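Local coordinates for response regulator (Pseudomonas putida, PDB 3HDV), which probably acts as the receiver domain of a two-component system, taking up a phosphoryl group to control a transcriptional response, at residues 31-36 / 50-55; 59-64 / 93-98. One frame throughout, in Å; residues are numbered along the deposited sequence.

Interaction 1 (31-36 / 50-55)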
loop_
_atom_site.group_PDB
_atom_site.type_symbol
_atom_site.label_atom_id
_atom_site.label_comp_id
_atom_site.label_asym_id
_atom_site.label_seq_id
_atom_site.Cartn_x
_atom_site.Cartn_y
_atom_site.Cartn_z
ATOM N N GLY B 31 -4.491 12.979 -2.426
ATOM C CA GLY B 31 -4.369 13.858 -3.584
ATOM C C GLY B 31 -3.008 14.026 -4.234
ATOM O O GLY B 31 -2.811 14.978 -5.024
ATOM N N ILE B 32 -2.065 13.113 -3.935
ATOM C CA ILE B 32 -0.719 13.174 -4.503
ATOM C C ILE B 32 -0.511 12.028 -5.509
ATOM O O ILE B 32 -0.609 10.839 -5.144
ATOM C CB ILE B 32 0.371 13.081 -3.412
ATOM C CG1 ILE B 32 0.260 14.250 -2.402
ATOM C CG2 ILE B 32 1.764 13.009 -4.043
ATOM C CD1 ILE B 32 0.869 13.947 -1.065
ATOM N N ASP B 33 -0.222 12.393 -6.756
ATOM C CA ASP B 33 0.069 11.447 -7.812
ATOM C C ASP B 33 1.346 10.648 -7.499
ATOM O O ASP B 33 2.323 11.209 -7.015
ATOM C CB ASP B 33 0.326 12.234 -9.066
ATOM C CG ASP B 33 -0.203 11.580 -10.276
ATOM O OD1 ASP B 33 -0.577 10.358 -10.216
ATOM O OD2 ASP B 33 -0.230 12.317 -11.307
ATOM N N ALA B 34 1.340 9.354 -7.792
ATOM C CA ALA B 34 2.515 8.531 -7.480
ATOM C C ALA B 34 2.678 7.443 -8.478
ATOM O O ALA B 34 1.711 6.948 -8.974
ATOM C CB ALA B 34 2.398 7.948 -6.061
ATOM N N VAL B 35 3.919 7.040 -8.749
ATOM C CA VAL B 35 4.150 5.909 -9.656
ATOM C C VAL B 35 5.156 5.013 -8.980
ATOM O O VAL B 35 5.814 5.457 -8.052
ATOM C CB VAL B 35 4.686 6.351 -11.030
ATOM C CG1 VAL B 35 3.515 6.991 -11.850
ATOM C CG2 VAL B 35 5.869 7.325 -10.890
ATOM N N GLY B 36 5.256 3.765 -9.416
ATOM C CA GLY B 36 6.094 2.792 -8.716
ATOM C C GLY B 36 7.160 2.208 -9.592
ATOM O O GLY B 36 6.930 2.033 -10.795
ATOM N N GLN B 50 10.685 10.418 -17.231
ATOM C CA GLN B 50 9.569 11.150 -16.661
ATOM C C GLN B 50 10.070 12.246 -15.721
ATOM O O GLN B 50 10.211 12.055 -14.498
ATOM C CB GLN B 50 8.578 10.185 -15.998
ATOM C CG GLN B 50 7.443 10.868 -15.228
ATOM C CD GLN B 50 6.558 11.741 -16.120
ATOM O OE1 GLN B 50 6.947 12.859 -16.518
ATOM N NE2 GLN B 50 5.376 11.229 -16.459
ATOM N N LYS B 51 10.280 13.430 -16.311
ATOM C CA LYS B 51 10.868 14.596 -15.656
ATOM C C LYS B 51 9.984 15.211 -14.609
ATOM O O LYS B 51 10.451 16.003 -13.796
ATOM C CB LYS B 51 11.215 15.687 -16.715
ATOM C CG LYS B 51 12.280 15.278 -17.739
ATOM C CD LYS B 51 13.676 15.268 -17.109
ATOM C CE LYS B 51 14.074 13.900 -16.522
ATOM N NZ LYS B 51 15.110 13.208 -17.384
ATOM N N ARG B 52 8.700 14.884 -14.662
ATOM C CA ARG B 52 7.743 15.362 -13.683
ATOM C C ARG B 52 7.981 14.834 -12.235
ATOM O O ARG B 52 7.561 15.471 -11.245
ATOM C CB ARG B 52 6.346 15.014 -14.159
ATOM C CG ARG B 52 5.235 15.866 -13.582
ATOM C CD ARG B 52 3.832 15.479 -14.207
ATOM N NE ARG B 52 2.868 15.387 -13.121
ATOM C CZ ARG B 52 2.020 14.392 -12.900
ATOM N NH1 ARG B 52 1.923 13.360 -13.754
ATOM N NH2 ARG B 52 1.233 14.461 -11.819
ATOM N N ILE B 53 8.644 13.688 -12.098
ATOM C CA ILE B 53 8.962 13.168 -10.749
ATOM C C ILE B 53 9.720 14.231 -9.937
ATOM O O ILE B 53 10.817 14.650 -10.309
ATOM C CB ILE B 53 9.744 11.841 -10.812
ATOM C CG1 ILE B 53 8.886 10.776 -11.533
ATOM C CG2 ILE B 53 10.266 11.426 -9.386
ATOM C CD1 ILE B 53 9.721 9.558 -11.934
ATOM N N GLY B 54 9.140 14.695 -8.830
ATOM C CA GLY B 54 9.871 15.666 -7.986
ATOM C C GLY B 54 10.360 15.110 -6.665
ATOM O O GLY B 54 11.072 15.810 -5.909
ATOM N N LEU B 55 10.000 13.850 -6.379
ATOM C CA LEU B 55 10.406 13.228 -5.103
ATOM C C LEU B 55 10.440 11.719 -5.269
ATOM O O LEU B 55 9.597 11.155 -5.929
ATOM C CB LEU B 55 9.428 13.630 -3.945
ATOM C CG LEU B 55 9.468 12.984 -2.546
ATOM C CD1 LEU B 55 10.746 13.327 -1.804
ATOM C CD2 LEU B 55 8.329 13.507 -1.724
#

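Interaction 2 (59-64 / 93-98)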
loop_
_atom_site.group_PDB
_atom_site.type_symbol
_atom_site.label_atom_id
_atom_site.label_comp_id
_atom_site.label_asym_id
_atom_site.label_seq_id
_atom_site.Cartn_x
_atom_site.Cartn_y
_atom_site.Cartn_z
ATOM N N ASP B 59 12.968 2.103 -0.363
ATOM C CA ASP B 59 13.529 1.147 0.641
ATOM C C ASP B 59 15.039 1.045 0.372
ATOM O O ASP B 59 15.529 1.445 -0.716
ATOM C CB ASP B 59 12.817 -0.227 0.548
ATOM C CG ASP B 59 12.941 -1.074 1.845
ATOM O OD1 ASP B 59 13.837 -0.845 2.704
ATOM O OD2 ASP B 59 12.158 -2.007 1.995
ATOM N N LEU B 60 15.785 0.566 1.367
ATOM C CA LEU B 60 17.196 0.286 1.260
ATOM C C LEU B 60 17.401 -1.191 0.908
ATOM O O LEU B 60 18.308 -1.546 0.182
ATOM C CB LEU B 60 17.867 0.609 2.598
ATOM C CG LEU B 60 17.986 2.119 2.909
ATOM C CD1 LEU B 60 18.819 2.216 4.172
ATOM C CD2 LEU B 60 18.620 2.976 1.756
ATOM N N ARG B 61 16.512 -2.023 1.429
ATOM C CA ARG B 61 16.556 -3.469 1.326
ATOM C C ARG B 61 15.877 -3.949 0.015
ATOM O O ARG B 61 14.672 -4.187 -0.039
ATOM C CB ARG B 61 15.813 -3.956 2.563
ATOM C CG ARG B 61 16.479 -5.023 3.395
ATOM C CD ARG B 61 17.827 -4.741 4.070
ATOM N NE ARG B 61 18.930 -4.292 3.210
ATOM C CZ ARG B 61 19.650 -3.221 3.508
ATOM N NH1 ARG B 61 19.359 -2.516 4.618
ATOM N NH2 ARG B 61 20.627 -2.844 2.727
HETATM N N MSE B 62 16.639 -4.044 -1.052
HETATM C CA MSE B 62 16.074 -4.433 -2.337
HETATM C C MSE B 62 17.043 -5.296 -3.091
HETATM O O MSE B 62 18.239 -5.138 -2.941
HETATM C CB MSE B 62 15.712 -3.216 -3.186
HETATM C CG MSE B 62 14.657 -2.294 -2.523
HETATM SE SE MSE B 62 14.121 -0.824 -3.777
HETATM C CE MSE B 62 15.905 -0.009 -4.082
ATOM N N GLN B 63 16.481 -6.213 -3.883
ATOM C CA GLN B 63 17.247 -7.101 -4.753
ATOM C C GLN B 63 16.789 -6.862 -6.180
ATOM O O GLN B 63 15.590 -6.783 -6.407
ATOM C CB GLN B 63 16.998 -8.581 -4.395
ATOM C CG GLN B 63 17.387 -9.005 -2.961
ATOM C CD GLN B 63 18.905 -9.009 -2.670
ATOM O OE1 GLN B 63 19.709 -8.473 -3.443
ATOM N NE2 GLN B 63 19.298 -9.633 -1.543
ATOM N N PRO B 64 17.720 -6.823 -7.153
ATOM C CA PRO B 64 19.175 -7.061 -7.057
ATOM C C PRO B 64 20.121 -5.931 -6.639
ATOM O O PRO B 64 21.273 -6.207 -6.285
ATOM C CB PRO B 64 19.545 -7.581 -8.470
ATOM C CG PRO B 64 18.546 -6.984 -9.380
ATOM C CD PRO B 64 17.265 -6.721 -8.552
ATOM N N VAL B 93 23.264 1.365 12.013
ATOM C CA VAL B 93 23.756 2.694 12.183
ATOM C C VAL B 93 24.715 3.091 11.092
ATOM O O VAL B 93 24.594 4.173 10.565
ATOM C CB VAL B 93 24.355 2.919 13.598
ATOM C CG1 VAL B 93 25.114 4.250 13.659
ATOM C CG2 VAL B 93 23.226 2.863 14.637
ATOM N N GLU B 94 25.665 2.224 10.727
ATOM C CA GLU B 94 26.656 2.602 9.688
ATOM C C GLU B 94 25.991 2.925 8.369
ATOM O O GLU B 94 26.323 3.917 7.723
ATOM C CB GLU B 94 27.745 1.506 9.534
ATOM C CG GLU B 94 28.634 1.511 10.806
ATOM C CD GLU B 94 29.936 0.703 10.727
ATOM O OE1 GLU B 94 30.006 -0.274 9.916
ATOM O OE2 GLU B 94 30.881 1.069 11.541
ATOM N N GLU B 95 25.052 2.076 7.966
ATOM C CA GLU B 95 24.329 2.320 6.734
ATOM C C GLU B 95 23.509 3.644 6.823
ATOM O O GLU B 95 23.488 4.445 5.875
ATOM C CB GLU B 95 23.419 1.135 6.401
ATOM C CG GLU B 95 22.695 1.321 5.052
ATOM C CD GLU B 95 21.910 0.136 4.648
ATOM O OE1 GLU B 95 21.167 -0.431 5.480
ATOM O OE2 GLU B 95 21.995 -0.232 3.468
ATOM N N ALA B 96 22.834 3.867 7.953
ATOM C CA ALA B 96 22.046 5.112 8.116
ATOM C C ALA B 96 22.926 6.354 7.992
ATOM O O ALA B 96 22.554 7.338 7.344
ATOM C CB ALA B 96 21.255 5.094 9.450
ATOM N N VAL B 97 24.133 6.281 8.558
ATOM C CA VAL B 97 25.051 7.394 8.470
ATOM C C VAL B 97 25.523 7.589 7.012
ATOM O O VAL B 97 25.579 8.710 6.541
ATOM C CB VAL B 97 26.233 7.227 9.466
ATOM C CG1 VAL B 97 27.363 8.199 9.115
ATOM C CG2 VAL B 97 25.729 7.397 10.965
ATOM N N ASP B 98 25.887 6.482 6.318
ATOM C CA ASP B 98 26.205 6.544 4.875
ATOM C C ASP B 98 25.079 7.199 4.072
ATOM O O ASP B 98 25.325 8.098 3.275
ATOM C CB ASP B 98 26.431 5.128 4.306
ATOM C CG ASP B 98 27.772 4.536 4.714
ATOM O OD1 ASP B 98 28.715 5.306 5.028
ATOM O OD2 ASP B 98 27.882 3.291 4.721
HETATM O O HOH W 1 20.824 -0.131 0.911
#

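Interaction 1 (31-36 / 50-55)
D33 and R52 form a surface salt bridge at the end of the parallel sheet where strands 33-37 and 53-58 begin. Strand 9-13 runs between these two strands, so the pair spans a neighbour instead of joining adjacent strands. The bond runs from NH2 of R52 to OD2 of D33, 2.6 Å long and nearly straight, with an N-H...O angle of 169°. OD2 lies in the guanidinium plane, at its edge. On the aspartate the donor comes to the anti side of OD2, a little out of the carboxylate plane. The two flat groups are turned 49° apart, and only one carboxylate oxygen is gripped. NH1 of R52 stays 3.4 Å from the same OD2. This is a single-point contact, unlike a two-pronged arginine-carboxylate pair.

R52 starts with CG anti to its backbone N (chi1 -157°). The chain runs extended through CD, then bends at chi3, which turns the guanidinium towards D33. The two side chains meet at about a right angle. R52 sits in a type I turn from Q50 to I53, closed by I53 N to Q50 O at 3.3 Å. OE1 of Q50 also accepts from R52 N at 3.3 Å and ties down the base of the arginine. NE of R52 also bonds the carbonyl of R7, which holds the guanidinium at a second point.

D33 and V35 pair through their backbones with V10 of strand 9-13, and V35 also pairs with V12. G54 and L55 pair with L9 and L11 of the same strand, respectively. Strand 33-37, helix 40-49 and strand 53-58 make a beta-alpha-beta crossover of the CheY-like receiver fold, with strand 9-13 lying between its two strands. Y46 of helix 40-49 packs on both V35 and I53.

Interaction 2 (59-64 / 93-98)
R61 grips the carboxylate of E95 end-on with two nitrogens. NH1 of R61 gives to OE1 of E95 at 2.9 Å, and NH2 of R61 to OE2 of E95 at 3.0 Å, both bonds nearly straight. Each oxygen uses its syn lone pair. The guanidinium and carboxylate planes are only 17° apart, which suits a two-pronged salt bridge. E95 reaches across with CG anti to its backbone N (chi1 -177°) and an extended chain, while R61 bends at chi2 and chi3 to meet it. CD1 of L60 rests 3.8 Å from CD of E95. A water bridges the same residues, donating to L60 O at 3.0 Å and to E95 OE2 at 2.8 Å. With an alanine in place of E95, the R61 guanidinium would probably lose its countercharge and the water one acceptor.

Further out, NH1 of R61 also bonds the carbonyl of D90, and T91 OG1 bonds OE1 of E95. OD1 of D59, the predicted phosphorylation site, unmodified here, accepts from L60 N at 2.8 Å and from R61 N at 3.2 Å; the second bond closes an Asx turn. G89 N bonds the same oxygen.

L60 packs on V86 and S88 of strand 83-88 and on F107 of strand 106-109. F107 also meets A96 of helix 93-101. Residues V93, E94, A96 and V97 of this helix also pack on a second subunit.

In the fold
Both contacts lie in one receiver domain with the CheY-like fold, a five-stranded parallel sheet with helices on its two faces. Their centres are about 23 Å apart, on opposite sides of the chain's centre. Interaction 1 closes before interaction 2 opens, and strand 53-58 runs from one to the other. Interaction 1 sits where that strand begins; interaction 2 starts just after it ends, at the loop carrying the predicted phosphorylation site. Interaction 1 thus ties strands 33-37 and 53-58 together at the end of the sheet remote from that site. Interaction 2 joins the site's loop to helix 93-101, which meets a second subunit.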